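Local coordinates for protein putative protease (Parabacteroides distasonis ATCC 8503, PDB 3KD4) that is of unknown function but is probably an exported protease, carrying DUF3857 and DUF3858 regions, at residues P126-N131 and V145-P150; T153-G158 and L203-Y208. One frame throughout, in Å; residues are numbered along the deposited sequence.

Interaction 1: P126-N131 and V145-P150; sequences PALDIN and VSISVP
Leu-128 and Ile-147 meet methyl to methyl: Leu-128 CD2 lies 3.4 Å from Ile-147 CG2, closer than carbon atoms usually sit, so the two side chains are pressed firmly together. They cross obliquely. Leu-128 holds CG anti to its backbone N (chi1 -179°), and the CD2 branch does all the close touching, since the same methyl also meets Val-149 CG1 at 3.9 Å. Val-149 approaches it with the gamma carbon that stands beside its own backbone N. Touching both, Leu-128 CD2 spans two alternate residues of strand 140-150.

Ile-147 works with both of its branches. While CG2 takes Leu-128, the longer branch faces Ile-130, and these two side chains reach toward each other tip to tip: Ile-130 CD1 is 3.8 Å from Ile-147 CG1 and 4.0 Å from Ile-147 CD1. The backbones remain well apart, with the CA atoms of Leu-128 and Val-149 separated by 8.4 Å, a spacing that fits packing between two sheet layers rather than pairing within one. Trp-15 of strand 6-17 also packs on Leu-128 and Ile-130.

The side-chain contacts between the two segments are all aliphatic, and the four residues that make them are buried. The three-stranded sheet containing strand 129-133 is therefore held against the eight-stranded sheet here by burial of aliphatic side chains, without polar pairing between these two segments.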
ATOM      1  N   PRO A 126     -18.005  14.484  -5.485  1.00 21.14           N
ATOM      2  CA  PRO A 126     -18.026  15.285  -6.709  1.00 21.45           C
ATOM      3  C   PRO A 126     -18.400  14.504  -7.959  1.00 20.07           C
ATOM      4  O   PRO A 126     -18.910  15.091  -8.902  1.00 20.41           O
ATOM      5  CB  PRO A 126     -16.584  15.787  -6.831  1.00 21.81           C
ATOM      6  CG  PRO A 126     -16.012  15.698  -5.507  1.00 22.41           C
ATOM      7  CD  PRO A 126     -16.678  14.523  -4.840  1.00 22.18           C
ATOM      8  N   ALA A 127     -18.186  13.191  -7.951  1.00 17.79           N
ATOM      9  CA  ALA A 127     -18.383  12.377  -9.148  1.00 16.95           C
ATOM     10  C   ALA A 127     -18.539  10.913  -8.748  1.00 16.30           C
ATOM     11  O   ALA A 127     -18.280  10.562  -7.616  1.00 15.53           O
ATOM     12  CB  ALA A 127     -17.154  12.562 -10.111  1.00 16.82           C
ATOM     13  N   LEU A 128     -18.984  10.062  -9.673  1.00 16.72           N
ATOM     14  CA  LEU A 128     -18.891   8.624  -9.482  1.00 16.54           C
ATOM     15  C   LEU A 128     -17.430   8.249  -9.766  1.00 16.67           C
ATOM     16  O   LEU A 128     -16.891   8.571 -10.821  1.00 17.45           O
ATOM     17  CB  LEU A 128     -19.870   7.873 -10.406  1.00 17.18           C
ATOM     18  CG  LEU A 128     -19.885   6.356 -10.272  1.00 17.20           C
ATOM     19  CD1 LEU A 128     -20.188   5.930  -8.805  1.00 23.32           C
ATOM     20  CD2 LEU A 128     -20.912   5.647 -11.182  1.00 22.80           C
ATOM     21  N   ASP A 129     -16.786   7.561  -8.825  1.00 16.95           N
ATOM     22  CA  ASP A 129     -15.350   7.379  -8.832  1.00 17.63           C
ATOM     23  C   ASP A 129     -15.041   5.985  -8.209  1.00 17.01           C
ATOM     24  O   ASP A 129     -15.128   5.830  -7.006  1.00 16.72           O
ATOM     25  CB  ASP A 129     -14.710   8.515  -8.014  1.00 16.78           C
ATOM     26  CG  ASP A 129     -13.187   8.632  -8.197  1.00 18.33           C
ATOM     27  OD1 ASP A 129     -12.511   7.694  -8.703  1.00 20.43           O
ATOM     28  OD2 ASP A 129     -12.667   9.721  -7.818  1.00 19.61           O
ATOM     29  N   ILE A 130     -14.742   5.016  -9.058  1.00 16.69           N
ATOM     30  CA  ILE A 130     -14.700   3.598  -8.688  1.00 17.37           C
ATOM     31  C   ILE A 130     -13.304   3.054  -8.965  1.00 17.14           C
ATOM     32  O   ILE A 130     -12.707   3.376  -9.986  1.00 15.76           O
ATOM     33  CB  ILE A 130     -15.727   2.802  -9.516  1.00 16.71           C
ATOM     34  CG1 ILE A 130     -17.166   3.280  -9.212  1.00 18.25           C
ATOM     35  CG2 ILE A 130     -15.685   1.318  -9.220  1.00 17.66           C
ATOM     36  CD1 ILE A 130     -18.158   2.863 -10.295  1.00 14.31           C
ATOM     37  N   ASN A 131     -12.795   2.261  -8.021  1.00 17.66           N
ATOM     38  CA  ASN A 131     -11.613   1.455  -8.183  1.00 18.16           C
ATOM     39  C   ASN A 131     -11.815   0.179  -7.366  1.00 18.85           C
ATOM     40  O   ASN A 131     -11.392   0.099  -6.210  1.00 20.96           O
ATOM     41  CB  ASN A 131     -10.371   2.201  -7.674  1.00 19.56           C
ATOM     42  CG  ASN A 131      -9.112   1.357  -7.759  1.00 22.27           C
ATOM     43  OD1 ASN A 131      -8.926   0.582  -8.703  1.00 26.80           O
ATOM     44  ND2 ASN A 131      -8.231   1.520  -6.786  1.00 20.38           N
ATOM     45  N   VAL A 145     -20.827  -6.816 -12.309  1.00 15.61           N
ATOM     46  CA  VAL A 145     -20.610  -5.417 -11.917  1.00 15.46           C
ATOM     47  C   VAL A 145     -21.318  -4.536 -12.907  1.00 15.08           C
ATOM     48  O   VAL A 145     -21.363  -4.837 -14.132  1.00 16.02           O
ATOM     49  CB  VAL A 145     -19.104  -5.027 -11.779  1.00 15.83           C
ATOM     50  CG1 VAL A 145     -18.516  -5.732 -10.555  1.00 16.99           C
ATOM     51  CG2 VAL A 145     -18.267  -5.376 -13.063  1.00 13.84           C
ATOM     52  N   SER A 146     -21.893  -3.456 -12.381  1.00 14.13           N
ATOM     53  CA  SER A 146     -22.783  -2.602 -13.146  1.00 14.75           C
ATOM     54  C   SER A 146     -22.578  -1.156 -12.750  1.00 14.35           C
ATOM     55  O   SER A 146     -22.446  -0.856 -11.563  1.00 13.83           O
ATOM     56  CB  SER A 146     -24.227  -2.997 -12.781  1.00 15.20           C
ATOM     57  OG  SER A 146     -25.138  -2.189 -13.407  1.00 20.76           O
ATOM     58  N   ILE A 147     -22.544  -0.257 -13.724  1.00 14.34           N
ATOM     59  CA  ILE A 147     -22.463   1.199 -13.435  1.00 14.29           C
ATOM     60  C   ILE A 147     -23.592   1.894 -14.175  1.00 14.21           C
ATOM     61  O   ILE A 147     -23.784   1.610 -15.346  1.00 15.13           O
ATOM     62  CB  ILE A 147     -21.138   1.789 -13.905  1.00 15.33           C
ATOM     63  CG1 ILE A 147     -19.947   1.119 -13.201  1.00 16.53           C
ATOM     64  CG2 ILE A 147     -21.089   3.344 -13.664  1.00 13.85           C
ATOM     65  CD1 ILE A 147     -18.557   1.407 -13.958  1.00 17.20           C
ATOM     66  N   SER A 148     -24.380   2.726 -13.491  1.00 14.33           N
ATOM     67  CA  SER A 148     -25.479   3.475 -14.121  1.00 14.60           C
ATOM     68  C   SER A 148     -25.310   4.926 -13.819  1.00 14.13           C
ATOM     69  O   SER A 148     -25.093   5.278 -12.659  1.00 15.55           O
ATOM     70  CB  SER A 148     -26.831   3.031 -13.579  1.00 14.64           C
ATOM     71  OG  SER A 148     -26.984   1.658 -13.758  1.00 14.85           O
ATOM     72  N   VAL A 149     -25.408   5.754 -14.855  1.00 13.85           N
ATOM     73  CA  VAL A 149     -25.297   7.210 -14.743  1.00 13.21           C
ATOM     74  C   VAL A 149     -26.357   7.836 -15.676  1.00 14.30           C
ATOM     75  O   VAL A 149     -26.870   7.164 -16.589  1.00 13.11           O
ATOM     76  CB  VAL A 149     -23.875   7.742 -15.078  1.00 13.78           C
ATOM     77  CG1 VAL A 149     -22.781   6.949 -14.329  1.00 13.30           C
ATOM     78  CG2 VAL A 149     -23.607   7.719 -16.587  1.00 11.69           C
ATOM     79  N   PRO A 150     -26.680   9.115 -15.456  1.00 14.89           N
ATOM     80  CA  PRO A 150     -27.626   9.787 -16.346  1.00 16.56           C
ATOM     81  C   PRO A 150     -27.075   9.925 -17.761  1.00 17.11           C
ATOM     82  O   PRO A 150     -25.904  10.166 -17.937  1.00 16.11           O
ATOM     83  CB  PRO A 150     -27.831  11.178 -15.702  1.00 16.38           C
ATOM     84  CG  PRO A 150     -27.356  11.034 -14.303  1.00 17.04           C
ATOM     85  CD  PRO A 150     -26.227   9.990 -14.381  1.00 15.79           C
TER

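Interaction 2: T153-G158 and L203-Y208; sequences TPLACG and LVASTY
Ala-156 and Ser-206 form an antiparallel hydrogen-bonded pair, Ala-156 N to Ser-206 O at 3.0 Å and Ser-206 N to Ala-156 O at 2.9 Å. Two residues further on the pattern repeats: Gly-158 N donates to Val-204 O at 2.8 Å, and Val-204 N returns a bond to Gly-158 O at 2.9 Å. Between them Cys-157 and Ala-205 make the non-hydrogen-bonded pair, their CA atoms 4.0 Å apart. The strand axes run at 177°, a nearly exact antiparallel match.

CA-H...O contacts supplement the ladder, among them Ala-205 CA to Ala-156 O and Thr-207 CA to Pro-154 O. At the end of the strand, Ser-206 OG accepts from Tyr-208 N, an ST turn where the chain leaves the strand; the same oxygen lies in plane at the edge of the Tyr-208 ring.

Side-chain packing gathers on the face of Cys-157 and Ala-205, whose CB atoms are 3.6 Å apart. Outside the paired residues, Thr-153, ahead of its strand, puts CG2 3.7 Å from CB of Thr-207, just past the other, the two side chains crossing. Thr-207 turns CG2 anti to its carbonyl carbon, and that methyl also meets Leu-155 CD1; its OG1, between the backbone N and the carbonyl carbon (chi1 65°), takes a hydrogen bond from Leu-128 N.

Strand 202-206 is the middle of a three-stranded sheet, with 156-160 on one flank and 129-133 on the other. Strand 174-184 supplies Val-177, which packs on Leu-155 and Cys-157, and Trp-179, which packs on Cys-157 and Leu-203, while Val-145 and Ile-147 of strand 140-150 lie against Leu-203.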
ATOM      1  N   THR A 153     -24.021  12.222 -18.997  1.00 21.17           N
ATOM      2  CA  THR A 153     -22.928  12.288 -18.050  1.00 21.02           C
ATOM      3  C   THR A 153     -21.721  11.568 -18.682  1.00 20.48           C
ATOM      4  O   THR A 153     -21.855  10.456 -19.209  1.00 20.83           O
ATOM      5  CB  THR A 153     -23.309  11.614 -16.682  1.00 21.79           C
ATOM      6  OG1 THR A 153     -24.323  12.399 -16.034  1.00 24.53           O
ATOM      7  CG2 THR A 153     -22.088  11.453 -15.697  1.00 21.07           C
ATOM      8  N   PRO A 154     -20.549  12.205 -18.670  1.00 19.21           N
ATOM      9  CA  PRO A 154     -19.393  11.469 -19.205  1.00 19.81           C
ATOM     10  C   PRO A 154     -19.059  10.266 -18.329  1.00 18.82           C
ATOM     11  O   PRO A 154     -19.188  10.343 -17.133  1.00 19.55           O
ATOM     12  CB  PRO A 154     -18.262  12.505 -19.150  1.00 19.65           C
ATOM     13  CG  PRO A 154     -18.649  13.403 -18.009  1.00 20.99           C
ATOM     14  CD  PRO A 154     -20.170  13.514 -18.121  1.00 19.12           C
ATOM     15  N   LEU A 155     -18.652   9.161 -18.931  1.00 18.68           N
ATOM     16  CA  LEU A 155     -18.279   7.993 -18.185  1.00 18.18           C
ATOM     17  C   LEU A 155     -17.067   7.356 -18.869  1.00 18.72           C
ATOM     18  O   LEU A 155     -17.082   7.092 -20.061  1.00 18.87           O
ATOM     19  CB  LEU A 155     -19.449   7.021 -18.051  1.00 17.82           C
ATOM     20  CG  LEU A 155     -19.141   5.675 -17.383  1.00 18.37           C
ATOM     21  CD1 LEU A 155     -18.743   5.867 -15.954  1.00 18.52           C
ATOM     22  CD2 LEU A 155     -20.353   4.737 -17.475  1.00 19.66           C
ATOM     23  N   ALA A 156     -15.987   7.203 -18.128  1.00 18.18           N
ATOM     24  CA  ALA A 156     -14.874   6.380 -18.601  1.00 18.74           C
ATOM     25  C   ALA A 156     -14.831   5.181 -17.666  1.00 19.16           C
ATOM     26  O   ALA A 156     -14.972   5.324 -16.454  1.00 17.93           O
ATOM     27  CB  ALA A 156     -13.559   7.162 -18.586  1.00 18.80           C
ATOM     28  N   CYS A 157     -14.714   3.994 -18.248  1.00 20.97           N
ATOM     29  CA  CYS A 157     -14.653   2.792 -17.439  0.70 21.35           C
ATOM     30  C   CYS A 157     -13.807   1.737 -18.119  1.00 22.76           C
ATOM     31  O   CYS A 157     -13.703   1.668 -19.367  1.00 22.91           O
ATOM     32  CB  CYS A 157     -16.068   2.271 -17.124  0.70 21.40           C
ATOM     33  SG  CYS A 157     -17.228   2.206 -18.532  0.70 19.79           S
ATOM     34  N   GLY A 158     -13.191   0.924 -17.282  1.00 23.84           N
ATOM     35  CA  GLY A 158     -12.383  -0.159 -17.764  1.00 24.29           C
ATOM     36  C   GLY A 158     -12.304  -1.261 -16.735  1.00 23.88           C
ATOM     37  O   GLY A 158     -12.227  -1.004 -15.537  1.00 21.94           O
ATOM     38  N   LEU A 203     -12.239  -3.095 -11.487  1.00 19.00           N
ATOM     39  CA  LEU A 203     -13.079  -2.173 -12.254  1.00 18.32           C
ATOM     40  C   LEU A 203     -12.673  -0.759 -11.843  1.00 17.33           C
ATOM     41  O   LEU A 203     -12.687  -0.422 -10.643  1.00 17.39           O
ATOM     42  CB  LEU A 203     -14.552  -2.429 -11.952  1.00 17.68           C
ATOM     43  CG  LEU A 203     -15.565  -1.482 -12.607  1.00 18.77           C
ATOM     44  CD1 LEU A 203     -15.516  -1.690 -14.149  1.00 16.88           C
ATOM     45  CD2 LEU A 203     -16.959  -1.693 -12.026  1.00 15.10           C
ATOM     46  N   VAL A 204     -12.315   0.063 -12.826  1.00 16.93           N
ATOM     47  CA  VAL A 204     -11.959   1.466 -12.606  1.00 17.21           C
ATOM     48  C   VAL A 204     -12.838   2.307 -13.508  1.00 17.68           C
ATOM     49  O   VAL A 204     -12.984   2.020 -14.698  1.00 18.25           O
ATOM     50  CB  VAL A 204     -10.463   1.727 -12.888  1.00 18.66           C
ATOM     51  CG1 VAL A 204     -10.070   3.226 -12.645  1.00 17.14           C
ATOM     52  CG2 VAL A 204      -9.617   0.743 -12.063  1.00 17.82           C
ATOM     53  N   ALA A 205     -13.444   3.335 -12.923  1.00 16.43           N
ATOM     54  CA  ALA A 205     -14.415   4.148 -13.642  1.00 15.76           C
ATOM     55  C   ALA A 205     -14.566   5.495 -12.984  1.00 15.67           C
ATOM     56  O   ALA A 205     -14.370   5.659 -11.750  1.00 15.21           O
ATOM     57  CB  ALA A 205     -15.815   3.426 -13.747  1.00 14.83           C
ATOM     58  N   SER A 206     -14.969   6.463 -13.804  1.00 15.44           N
ATOM     59  CA  SER A 206     -15.084   7.846 -13.376  1.00 14.72           C
ATOM     60  C   SER A 206     -16.080   8.610 -14.215  1.00 14.03           C
ATOM     61  O   SER A 206     -16.129   8.428 -15.433  1.00 14.98           O
ATOM     62  CB  SER A 206     -13.708   8.521 -13.506  1.00 15.46           C
ATOM     63  OG  SER A 206     -13.756   9.905 -13.264  1.00 14.18           O
ATOM     64  N   THR A 207     -16.830   9.504 -13.566  1.00 14.01           N
ATOM     65  CA  THR A 207     -17.663  10.464 -14.260  1.00 13.44           C
ATOM     66  C   THR A 207     -17.088  11.869 -14.242  1.00 14.99           C
ATOM     67  O   THR A 207     -17.755  12.803 -14.685  1.00 14.64           O
ATOM     68  CB  THR A 207     -19.130  10.468 -13.744  1.00 14.08           C
ATOM     69  OG1 THR A 207     -19.180  10.910 -12.401  1.00 12.50           O
ATOM     70  CG2 THR A 207     -19.812   9.057 -13.903  1.00 11.67           C
ATOM     71  N   TYR A 208     -15.850  12.055 -13.763  1.00 14.88           N
ATOM     72  CA  TYR A 208     -15.208  13.337 -13.999  1.00 14.73           C
ATOM     73  C   TYR A 208     -14.982  13.495 -15.536  1.00 15.89           C
ATOM     74  O   TYR A 208     -14.924  12.522 -16.254  1.00 15.36           O
ATOM     75  CB  TYR A 208     -13.851  13.396 -13.318  1.00 14.75           C
ATOM     76  CG  TYR A 208     -13.868  13.526 -11.802  1.00 14.39           C
ATOM     77  CD1 TYR A 208     -14.108  14.734 -11.199  1.00 15.89           C
ATOM     78  CD2 TYR A 208     -13.576  12.427 -10.986  1.00 14.58           C
ATOM     79  CE1 TYR A 208     -14.067  14.863  -9.807  1.00 15.71           C
ATOM     80  CE2 TYR A 208     -13.543  12.548  -9.651  1.00 15.71           C
ATOM     81  CZ  TYR A 208     -13.756  13.773  -9.068  1.00 14.17           C
ATOM     82  OH  TYR A 208     -13.721  13.863  -7.730  1.00 17.30           O
TER

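How the interactions relate
Interactions 1 and 2 follow one another along the chain, their centres about 6 Å apart, and share the three-stranded sheet: interaction 1 packs its edge strand 129-133 and the residue leading into it on the larger sheet, and interaction 2 pairs its middle and opposite edge strands. Ile-130 N lies 2.8 Å from Ala-205 O and Leu-128 N 2.9 Å from Thr-207 OG1, both probable hydrogen bonds. Ile-147 CD1 reaches Ala-205 CB at 3.4 Å, so Ile-147 packs under two strands of the smaller sheet. Bound glycerol, probably from the crystallisation liquor, comes within about 3 Å, nearest atoms, of both Leu-128 and Gly-158; this identifies no active site.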